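Local atomic coordinates of aminopeptidase N family protein (Idiomarina loihiensis L2TR, PDB entry 4FGM), a protein that probably acts as a zinc-dependent aminopeptidase of the M61 family, removing residues from the N-terminal ends of peptides. Residues A[189-200]-A[249-260]; A[345-353]-A[443-451]. All coordinates share one frame; numbering follows the deposited sequence.

Contact 1 and contact 2 follow one another in the sequence, the first closing before the second opens, and they lie on opposite sides of the chain's centre, about 39 Å apart between centres and about 26 Å between nearest atoms. Contact 1 joins the linker between strand 183-190 and helix 197-215 to the loop that leads from strand 242-248 into helix 262-277, the helix that carries zinc ligands His273 and His277. Contact 2 ties the start of helix 351-356 to the end of helix 437-445 in the helical part of the protein. They share no helix or strand; contact 1 lies away from the zinc site, whereas the Val351 side chain of contact 2 is about 13 Å from the metal.

Contact 1: A[189-200]-A[249-260]; sequences LSGRHYADTSRI and RKDLISAHQYEM
Leu252 fills the apolar centre: its CD1 meets Leu189 CD2 tip to tip at 4.1 Å, its CB rests on Ala195 CB at 3.9 Å, and its CD2 touches Ile200 CD1, the two side chains crossing at about a right angle. Ile253 extends this patch, its CG2 sliding past Ile200 CG1 at 3.8 Å. With CG1 of Ile253 anti to the backbone N (chi1 -167°), CD1 reaches over one face of the Arg199 guanidinium, offset toward its rim. Leu252 also touches Val229 of strand 222-230 and Phe267 of helix 262-277. The contact lies at the end of the mixed five-stranded sheet where the chain leaves strands 183-190 and 242-248, which run in the same direction. The backbones are joined by Asp196 N, which donates to Ile253 O at 3.0 Å, nearly straight and in the carbonyl plane. Asp196 is also the N-cap of helix 197-215: its OD1 accepts from Arg199 N, met from above the carboxylate plane, while OD2 lies 3.5 Å from Ala255 CA. Farther out, Arg199 bends at chi2 and grips two successive carbonyls of the loop: NH2 gives a 2.7 Å bond to Tyr258 O, near the guanidinium plane, and NH1 a 3.1 Å bond to Gln257 O, tilted from that plane. One water links Arg199 NH1, Asp196 OD2 and Ser254 O; another, accepting from Tyr194 N, donates to the carbonyls of Arg249 and Leu252.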
loop_
_atom_site.group_PDB
_atom_site.type_symbol
_atom_site.label_atom_id
_atom_site.label_comp_id
_atom_site.label_asym_id
_atom_site.label_seq_id
_atom_site.Cartn_x
_atom_site.Cartn_y
_atom_site.Cartn_z
ATOM N N LEU A 189 -1.003 11.256 15.271
ATOM C CA LEU A 189 -1.423 9.944 15.753
ATOM C C LEU A 189 -2.775 9.964 16.450
ATOM O O LEU A 189 -3.065 10.871 17.239
ATOM C CB LEU A 189 -0.391 9.397 16.744
ATOM C CG LEU A 189 1.083 9.369 16.338
ATOM C CD1 LEU A 189 1.915 8.854 17.517
ATOM C CD2 LEU A 189 1.270 8.490 15.121
ATOM N N SER A 190 -3.589 8.952 16.161
ATOM C CA SER A 190 -4.899 8.794 16.780
ATOM C C SER A 190 -4.998 7.330 17.208
ATOM O O SER A 190 -4.780 6.426 16.397
ATOM C CB SER A 190 -6.024 9.111 15.795
ATOM O OG SER A 190 -7.297 8.846 16.381
ATOM N N GLY A 191 -5.328 7.102 18.478
ATOM C CA GLY A 191 -5.430 5.745 18.989
ATOM C C GLY A 191 -4.534 5.616 20.208
ATOM O O GLY A 191 -3.776 6.536 20.501
ATOM N N ARG A 192 -4.618 4.502 20.932
ATOM C CA ARG A 192 -3.772 4.320 22.111
ATOM C C ARG A 192 -2.365 3.959 21.638
ATOM O O ARG A 192 -2.204 3.072 20.807
ATOM C CB ARG A 192 -4.333 3.209 23.011
ATOM C CG ARG A 192 -5.727 3.495 23.552
ATOM C CD ARG A 192 -6.127 2.522 24.656
ATOM N NE ARG A 192 -5.935 3.097 25.986
ATOM C CZ ARG A 192 -6.920 3.567 26.747
ATOM N NH1 ARG A 192 -8.172 3.526 26.314
ATOM N NH2 ARG A 192 -6.654 4.087 27.936
ATOM N N HIS A 193 -1.352 4.645 22.158
ATOM C CA HIS A 193 0.035 4.384 21.757
ATOM C C HIS A 193 1.010 4.946 22.793
ATOM O O HIS A 193 0.620 5.708 23.666
ATOM C CB HIS A 193 0.316 5.060 20.418
ATOM C CG HIS A 193 0.353 6.553 20.514
ATOM N ND1 HIS A 193 1.466 7.239 20.948
ATOM C CD2 HIS A 193 -0.618 7.480 20.345
ATOM C CE1 HIS A 193 1.178 8.522 21.045
ATOM N NE2 HIS A 193 -0.082 8.696 20.687
ATOM N N TYR A 194 2.283 4.586 22.669
ATOM C CA TYR A 194 3.311 5.066 23.589
ATOM C C TYR A 194 4.499 5.580 22.795
ATOM O O TYR A 194 5.642 5.461 23.222
ATOM C CB TYR A 194 3.778 3.936 24.507
ATOM C CG TYR A 194 2.644 3.215 25.193
ATOM C CD1 TYR A 194 1.891 2.261 24.514
ATOM C CD2 TYR A 194 2.297 3.518 26.511
ATOM C CE1 TYR A 194 0.819 1.626 25.125
ATOM C CE2 TYR A 194 1.228 2.891 27.133
ATOM C CZ TYR A 194 0.489 1.945 26.434
ATOM O OH TYR A 194 -0.587 1.331 27.037
ATOM N N ALA A 195 4.212 6.170 21.641
ATOM C CA ALA A 195 5.250 6.676 20.756
ATOM C C ALA A 195 6.157 7.783 21.273
ATOM O O ALA A 195 5.716 8.758 21.882
ATOM C CB ALA A 195 4.627 7.122 19.436
ATOM N N ASP A 196 7.445 7.603 21.017
ATOM C CA ASP A 196 8.449 8.595 21.358
ATOM C C ASP A 196 8.449 9.449 20.083
ATOM O O ASP A 196 9.237 9.200 19.169
ATOM C CB ASP A 196 9.813 7.927 21.536
ATOM C CG ASP A 196 10.912 8.923 21.850
ATOM O OD1 ASP A 196 10.707 10.129 21.585
ATOM O OD2 ASP A 196 11.979 8.499 22.349
ATOM N N THR A 197 7.548 10.429 20.017
ATOM C CA THR A 197 7.426 11.275 18.832
ATOM C C THR A 197 8.673 12.059 18.436
ATOM O O THR A 197 8.896 12.307 17.255
ATOM C CB THR A 197 6.252 12.263 18.965
ATOM O OG1 THR A 197 6.317 12.911 20.237
ATOM C CG2 THR A 197 4.933 11.539 18.825
ATOM N N SER A 198 9.486 12.458 19.405
ATOM C CA SER A 198 10.695 13.197 19.069
ATOM C C SER A 198 11.614 12.304 18.264
ATOM O O SER A 198 12.146 12.708 17.237
ATOM C CB SER A 198 11.421 13.666 20.330
ATOM O OG SER A 198 10.666 14.653 21.007
ATOM N N ARG A 199 11.785 11.074 18.727
ATOM C CA ARG A 199 12.670 10.135 18.047
ATOM C C ARG A 199 12.146 9.734 16.668
ATOM O O ARG A 199 12.897 9.761 15.694
ATOM C CB ARG A 199 12.880 8.900 18.928
ATOM C CG ARG A 199 13.953 7.941 18.459
ATOM C CD ARG A 199 13.397 6.895 17.527
ATOM N NE ARG A 199 14.358 5.821 17.260
ATOM C CZ ARG A 199 14.828 4.975 18.176
ATOM N NH1 ARG A 199 14.438 5.063 19.444
ATOM N NH2 ARG A 199 15.685 4.026 17.820
ATOM N N ILE A 200 10.867 9.377 16.580
ATOM C CA ILE A 200 10.269 8.974 15.304
ATOM C C ILE A 200 10.314 10.138 14.318
ATOM O O ILE A 200 10.630 9.982 13.147
ATOM C CB ILE A 200 8.793 8.526 15.500
ATOM C CG1 ILE A 200 8.749 7.265 16.366
ATOM C CG2 ILE A 200 8.140 8.246 14.165
ATOM C CD1 ILE A 200 7.350 6.876 16.814
ATOM N N ARG A 249 0.339 -0.759 16.999
ATOM C CA ARG A 249 0.899 -0.038 18.130
ATOM C C ARG A 249 2.328 -0.466 18.446
ATOM O O ARG A 249 3.107 0.313 18.996
ATOM C CB ARG A 249 -0.002 -0.238 19.341
ATOM C CG ARG A 249 0.219 0.726 20.488
ATOM C CD ARG A 249 -1.006 0.719 21.407
ATOM N NE ARG A 249 -1.581 -0.615 21.475
ATOM C CZ ARG A 249 -2.789 -0.940 21.037
ATOM N NH1 ARG A 249 -3.585 -0.030 20.500
ATOM N NH2 ARG A 249 -3.179 -2.198 21.094
ATOM N N LYS A 250 2.680 -1.699 18.095
ATOM C CA LYS A 250 4.032 -2.181 18.364
ATOM C C LYS A 250 5.052 -1.607 17.385
ATOM O O LYS A 250 6.249 -1.713 17.610
ATOM C CB LYS A 250 4.087 -3.711 18.322
ATOM C CG LYS A 250 3.630 -4.341 17.013
ATOM C CD LYS A 250 3.829 -5.845 17.053
ATOM C CE LYS A 250 3.048 -6.565 15.960
ATOM N NZ LYS A 250 3.474 -6.175 14.594
ATOM N N ASP A 251 4.580 -0.988 16.307
ATOM C CA ASP A 251 5.480 -0.415 15.309
ATOM C C ASP A 251 5.963 0.983 15.687
ATOM O O ASP A 251 6.905 1.502 15.088
ATOM C CB ASP A 251 4.793 -0.353 13.939
ATOM C CG ASP A 251 4.328 -1.718 13.452
ATOM O OD1 ASP A 251 4.908 -2.735 13.892
ATOM O OD2 ASP A 251 3.392 -1.771 12.619
ATOM N N LEU A 252 5.315 1.595 16.673
ATOM C CA LEU A 252 5.689 2.933 17.100
ATOM C C LEU A 252 6.573 2.834 18.325
ATOM O O LEU A 252 6.091 2.736 19.454
ATOM C CB LEU A 252 4.440 3.764 17.397
ATOM C CG LEU A 252 3.512 3.978 16.191
ATOM C CD1 LEU A 252 2.318 4.808 16.620
ATOM C CD2 LEU A 252 4.249 4.682 15.059
ATOM N N ILE A 253 7.877 2.868 18.081
ATOM C CA ILE A 253 8.884 2.749 19.122
ATOM C C ILE A 253 8.703 3.718 20.303
ATOM O O ILE A 253 8.381 4.898 20.126
ATOM C CB ILE A 253 10.292 2.878 18.480
ATOM C CG1 ILE A 253 11.365 2.440 19.472
ATOM C CG2 ILE A 253 10.517 4.291 17.976
ATOM C CD1 ILE A 253 12.648 1.998 18.791
ATOM N N SER A 254 8.889 3.193 21.513
ATOM C CA SER A 254 8.735 3.977 22.732
ATOM C C SER A 254 10.043 4.612 23.203
ATOM O O SER A 254 11.122 4.323 22.677
ATOM C CB SER A 254 8.168 3.099 23.852
ATOM O OG SER A 254 9.103 2.119 24.264
ATOM N N ALA A 255 9.935 5.473 24.209
ATOM C CA ALA A 255 11.089 6.164 24.765
ATOM C C ALA A 255 12.051 5.221 25.487
ATOM O O ALA A 255 13.190 5.592 25.768
ATOM C CB ALA A 255 10.623 7.263 25.717
ATOM N N HIS A 256 11.594 4.008 25.785
ATOM C CA HIS A 256 12.427 3.031 26.484
ATOM C C HIS A 256 13.029 1.980 25.555
ATOM O O HIS A 256 13.627 1.005 26.015
ATOM C CB HIS A 256 11.611 2.354 27.581
ATOM C CG HIS A 256 10.935 3.322 28.500
ATOM N ND1 HIS A 256 11.619 4.318 29.162
ATOM C CD2 HIS A 256 9.633 3.461 28.847
ATOM C CE1 HIS A 256 10.767 5.032 29.879
ATOM N NE2 HIS A 256 9.557 4.533 29.704
ATOM N N GLN A 257 12.859 2.180 24.250
ATOM C CA GLN A 257 13.392 1.267 23.244
ATOM C C GLN A 257 14.471 2.012 22.460
ATOM O O GLN A 257 14.168 2.795 21.562
ATOM C CB GLN A 257 12.284 0.812 22.289
ATOM C CG GLN A 257 11.265 -0.160 22.876
ATOM C CD GLN A 257 10.157 -0.517 21.880
ATOM O OE1 GLN A 257 9.236 0.274 21.643
ATOM N NE2 GLN A 257 10.253 -1.704 21.283
ATOM N N TYR A 258 15.731 1.765 22.802
ATOM C CA TYR A 258 16.841 2.439 22.139
ATOM C C TYR A 258 17.108 1.933 20.729
ATOM O O TYR A 258 17.086 2.701 19.765
ATOM C CB TYR A 258 18.123 2.297 22.964
ATOM C CG TYR A 258 19.305 3.031 22.362
ATOM C CD1 TYR A 258 19.377 4.425 22.399
ATOM C CD2 TYR A 258 20.333 2.337 21.718
ATOM C CE1 TYR A 258 20.443 5.112 21.807
ATOM C CE2 TYR A 258 21.401 3.012 21.122
ATOM C CZ TYR A 258 21.449 4.400 21.170
ATOM O OH TYR A 258 22.496 5.076 20.580
ATOM N N GLU A 259 17.363 0.636 20.615
ATOM C CA GLU A 259 17.669 0.028 19.330
ATOM C C GLU A 259 16.509 -0.112 18.351
ATOM O O GLU A 259 15.337 -0.128 18.727
ATOM C CB GLU A 259 18.287 -1.354 19.543
ATOM C CG GLU A 259 19.652 -1.355 20.215
ATOM C CD GLU A 259 20.692 -0.585 19.424
ATOM O OE1 GLU A 259 20.654 -0.637 18.176
ATOM O OE2 GLU A 259 21.556 0.062 20.053
HETATM N N MSE A 260 16.876 -0.223 17.083
HETATM C CA MSE A 260 15.942 -0.410 15.989
HETATM C C MSE A 260 15.433 -1.848 16.077
HETATM O O MSE A 260 16.166 -2.738 16.505
HETATM C CB MSE A 260 16.688 -0.219 14.666
HETATM C CG MSE A 260 15.932 -0.667 13.423
HETATM SE SE MSE A 260 14.442 0.484 12.997
HETATM C CE MSE A 260 15.358 2.185 13.186
HETATM O O HOH W 1 3.333 2.555 20.599
HETATM O O HOH W 2 7.301 6.692 24.896
HETATM O O HOH W 3 13.004 6.324 21.523
#

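Contact 2: A[345-353]-A[443-451]; sequences GQYQQSVTE and ALYNKESLS
This is a largely polar contact between a helix start and a helix end: a capping box opens helix 351-356 against the last turn of helix 437-445 and the extended chain that follows it. In the box, Glu353 N donates to Ser350 OG and Ser350 N to Glu353 OE1, which is met on the anti side, tilted 30° out of the carboxylate plane. Trp304 of the short helix 303-306, close in sequence to zinc ligand Glu307, touches Val351, Thr352 and Leu444 and so packs against both sides of the junction. Leu444 O receives the Thr352 hydroxyl at 2.8 Å and, weakly, Thr352 N. The Thr352 OG1 torsion (chi1 49°) sets the hydroxyl between the backbone N and the carbonyl carbon, on the side of that acceptor, while CG2 packs on Leu444 CG at 3.9 Å. The Tyr445 side chain crosses that of Thr352 at about a right angle, and its hydroxyl is hydrogen-bonded to Glu301. A water accepting from Val351 N lies between the carbonyls of Ala443 and Asn446.

Lys447, extended beyond CG, runs along the other segment, its CG 3.6 Å from Ser350 N and its CE 3.5 Å from Glu353 OE1; the ion pair from NZ to this oxygen is long, at 3.9 Å. The backbones come close at Tyr347, whose CA makes a CH-O contact with Lys447 O. Gln346, extended beyond CG, brings its amide alongside the chain at Ser449, and a water donating to its OE1 accepts from Leu450 N. Glu448 O is hydrogen-bonded to Lys379 NZ of helix 378-394. At the outer end Tyr347 OH donates to Ser449 OG at 2.7 Å, and the same serine oxygen is also hydrogen-bonded to Glu341 OE1.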
loop_
_atom_site.group_PDB
_atom_site.type_symbol
_atom_site.label_atom_id
_atom_site.label_comp_id
_atom_site.label_asym_id
_atom_site.label_seq_id
_atom_site.Cartn_x
_atom_site.Cartn_y
_atom_site.Cartn_z
ATOM N N GLY A 345 3.268 -18.712 -9.890
ATOM C CA GLY A 345 2.572 -17.580 -10.488
ATOM C C GLY A 345 3.426 -16.722 -11.417
ATOM O O GLY A 345 2.934 -16.169 -12.404
ATOM N N GLN A 346 4.712 -16.608 -11.102
ATOM C CA GLN A 346 5.631 -15.813 -11.907
ATOM C C GLN A 346 5.731 -16.334 -13.337
ATOM O O GLN A 346 6.118 -15.597 -14.242
ATOM C CB GLN A 346 7.020 -15.819 -11.271
ATOM C CG GLN A 346 8.015 -14.894 -11.949
ATOM C CD GLN A 346 9.346 -14.853 -11.226
ATOM O OE1 GLN A 346 10.197 -14.022 -11.524
ATOM N NE2 GLN A 346 9.533 -15.758 -10.274
ATOM N N TYR A 347 5.384 -17.601 -13.540
ATOM C CA TYR A 347 5.453 -18.193 -14.870
ATOM C C TYR A 347 4.077 -18.219 -15.525
ATOM O O TYR A 347 3.920 -18.701 -16.649
ATOM C CB TYR A 347 6.027 -19.613 -14.792
ATOM C CG TYR A 347 7.378 -19.684 -14.114
ATOM C CD1 TYR A 347 7.494 -20.075 -12.778
ATOM C CD2 TYR A 347 8.543 -19.319 -14.795
ATOM C CE1 TYR A 347 8.734 -20.098 -12.136
ATOM C CE2 TYR A 347 9.787 -19.338 -14.159
ATOM C CZ TYR A 347 9.873 -19.728 -12.830
ATOM O OH TYR A 347 11.093 -19.740 -12.194
ATOM N N GLN A 348 3.086 -17.682 -14.820
ATOM C CA GLN A 348 1.711 -17.642 -15.315
ATOM C C GLN A 348 1.258 -16.238 -15.706
ATOM O O GLN A 348 0.330 -16.072 -16.503
ATOM C CB GLN A 348 0.762 -18.190 -14.242
ATOM C CG GLN A 348 0.746 -19.702 -14.140
ATOM C CD GLN A 348 -0.158 -20.333 -15.181
ATOM O OE1 GLN A 348 -0.519 -19.695 -16.174
ATOM N NE2 GLN A 348 -0.526 -21.589 -14.962
ATOM N N GLN A 349 1.928 -15.231 -15.159
ATOM C CA GLN A 349 1.545 -13.852 -15.412
ATOM C C GLN A 349 2.750 -12.915 -15.479
ATOM O O GLN A 349 3.657 -12.992 -14.650
ATOM C CB GLN A 349 0.599 -13.413 -14.289
ATOM C CG GLN A 349 -0.043 -12.045 -14.437
ATOM C CD GLN A 349 -0.862 -11.672 -13.208
ATOM O OE1 GLN A 349 -0.319 -11.512 -12.110
ATOM N NE2 GLN A 349 -2.173 -11.541 -13.385
ATOM N N SER A 350 2.767 -12.035 -16.474
ATOM C CA SER A 350 3.863 -11.078 -16.588
ATOM C C SER A 350 3.547 -9.938 -15.629
ATOM O O SER A 350 2.393 -9.757 -15.232
ATOM C CB SER A 350 3.992 -10.544 -18.022
ATOM O OG SER A 350 2.853 -9.808 -18.420
ATOM N N VAL A 351 4.568 -9.177 -15.254
ATOM C CA VAL A 351 4.389 -8.072 -14.321
ATOM C C VAL A 351 3.450 -6.989 -14.861
ATOM O O VAL A 351 2.659 -6.410 -14.107
ATOM C CB VAL A 351 5.756 -7.445 -13.936
ATOM C CG1 VAL A 351 6.260 -6.542 -15.049
ATOM C CG2 VAL A 351 5.629 -6.686 -12.629
ATOM N N THR A 352 3.524 -6.721 -16.162
ATOM C CA THR A 352 2.665 -5.708 -16.760
ATOM C C THR A 352 1.228 -6.203 -16.802
ATOM O O THR A 352 0.284 -5.430 -16.628
ATOM C CB THR A 352 3.116 -5.349 -18.192
ATOM O OG1 THR A 352 3.320 -6.548 -18.953
ATOM C CG2 THR A 352 4.398 -4.542 -18.146
ATOM N N GLU A 353 1.069 -7.500 -17.041
ATOM C CA GLU A 353 -0.253 -8.115 -17.085
ATOM C C GLU A 353 -0.891 -8.015 -15.695
ATOM O O GLU A 353 -2.081 -7.743 -15.570
ATOM C CB GLU A 353 -0.126 -9.582 -17.518
ATOM C CG GLU A 353 -1.411 -10.379 -17.480
ATOM C CD GLU A 353 -1.198 -11.833 -17.882
ATOM O OE1 GLU A 353 -0.020 -12.241 -18.045
ATOM O OE2 GLU A 353 -2.207 -12.565 -18.025
ATOM N N ALA A 443 11.746 -8.581 -18.560
ATOM C CA ALA A 443 11.308 -8.389 -17.184
ATOM C C ALA A 443 9.858 -7.928 -17.146
ATOM O O ALA A 443 9.097 -8.300 -16.252
ATOM C CB ALA A 443 12.197 -7.355 -16.495
ATOM N N LEU A 444 9.487 -7.130 -18.140
ATOM C CA LEU A 444 8.152 -6.561 -18.240
ATOM C C LEU A 444 7.073 -7.400 -18.926
ATOM O O LEU A 444 5.917 -7.396 -18.494
ATOM C CB LEU A 444 8.238 -5.203 -18.949
ATOM C CG LEU A 444 8.230 -3.887 -18.158
ATOM C CD1 LEU A 444 9.178 -3.937 -16.975
ATOM C CD2 LEU A 444 8.604 -2.760 -19.103
ATOM N N TYR A 445 7.436 -8.119 -19.982
ATOM C CA TYR A 445 6.438 -8.883 -20.724
ATOM C C TYR A 445 6.566 -10.406 -20.729
ATOM O O TYR A 445 5.650 -11.097 -21.156
ATOM C CB TYR A 445 6.380 -8.339 -22.155
ATOM C CG TYR A 445 6.123 -6.844 -22.178
ATOM C CD1 TYR A 445 4.871 -6.329 -21.840
ATOM C CD2 TYR A 445 7.151 -5.944 -22.455
ATOM C CE1 TYR A 445 4.648 -4.951 -21.772
ATOM C CE2 TYR A 445 6.942 -4.558 -22.388
ATOM C CZ TYR A 445 5.688 -4.070 -22.046
ATOM O OH TYR A 445 5.476 -2.711 -21.968
ATOM N N ASN A 446 7.691 -10.934 -20.266
ATOM C CA ASN A 446 7.848 -12.383 -20.210
ATOM C C ASN A 446 7.405 -12.895 -18.837
ATOM O O ASN A 446 7.188 -12.112 -17.905
ATOM C CB ASN A 446 9.303 -12.799 -20.461
ATOM C CG ASN A 446 9.686 -12.748 -21.932
ATOM O OD1 ASN A 446 8.833 -12.622 -22.812
ATOM N ND2 ASN A 446 10.980 -12.864 -22.203
ATOM N N LYS A 447 7.268 -14.210 -18.720
ATOM C CA LYS A 447 6.854 -14.824 -17.464
ATOM C C LYS A 447 7.937 -15.792 -16.994
ATOM O O LYS A 447 7.751 -17.008 -17.024
ATOM C CB LYS A 447 5.531 -15.562 -17.670
ATOM C CG LYS A 447 4.443 -14.695 -18.260
ATOM C CD LYS A 447 3.255 -15.523 -18.712
ATOM C CE LYS A 447 2.192 -14.648 -19.353
ATOM N NZ LYS A 447 1.095 -15.454 -19.953
ATOM N N GLU A 448 9.065 -15.236 -16.559
ATOM C CA GLU A 448 10.206 -16.021 -16.099
ATOM C C GLU A 448 10.901 -15.317 -14.941
ATOM O O GLU A 448 10.541 -14.197 -14.584
ATOM C CB GLU A 448 11.191 -16.201 -17.255
ATOM C CG GLU A 448 11.566 -14.883 -17.923
ATOM C CD GLU A 448 12.168 -15.058 -19.312
ATOM O OE1 GLU A 448 11.827 -16.051 -19.989
ATOM O OE2 GLU A 448 12.962 -14.189 -19.738
ATOM N N SER A 449 11.901 -15.974 -14.360
ATOM C CA SER A 449 12.648 -15.390 -13.249
ATOM C C SER A 449 13.679 -14.393 -13.764
ATOM O O SER A 449 14.094 -14.455 -14.923
ATOM C CB SER A 449 13.373 -16.477 -12.453
ATOM O OG SER A 449 12.464 -17.399 -11.883
ATOM N N LEU A 450 14.080 -13.466 -12.900
ATOM C CA LEU A 450 15.086 -12.480 -13.262
ATOM C C LEU A 450 16.421 -13.015 -12.757
ATOM O O LEU A 450 16.464 -13.754 -11.776
ATOM C CB LEU A 450 14.802 -11.131 -12.591
ATOM C CG LEU A 450 13.496 -10.398 -12.890
ATOM C CD1 LEU A 450 13.441 -9.137 -12.045
ATOM C CD2 LEU A 450 13.399 -10.059 -14.362
ATOM N N SER A 451 17.503 -12.642 -13.427
ATOM C CA SER A 451 18.832 -13.085 -13.028
ATOM C C SER A 451 19.501 -11.973 -12.230
ATOM O O SER A 451 19.913 -10.969 -12.805
ATOM C CB SER A 451 19.666 -13.391 -14.267
ATOM O OG SER A 451 18.861 -13.963 -15.280
HETATM O O HOH W 4 12.298 -12.778 -10.674
HETATM O O HOH W 5 3.056 -9.588 -21.139
HETATM O O HOH W 6 6.972 -10.055 -15.992
#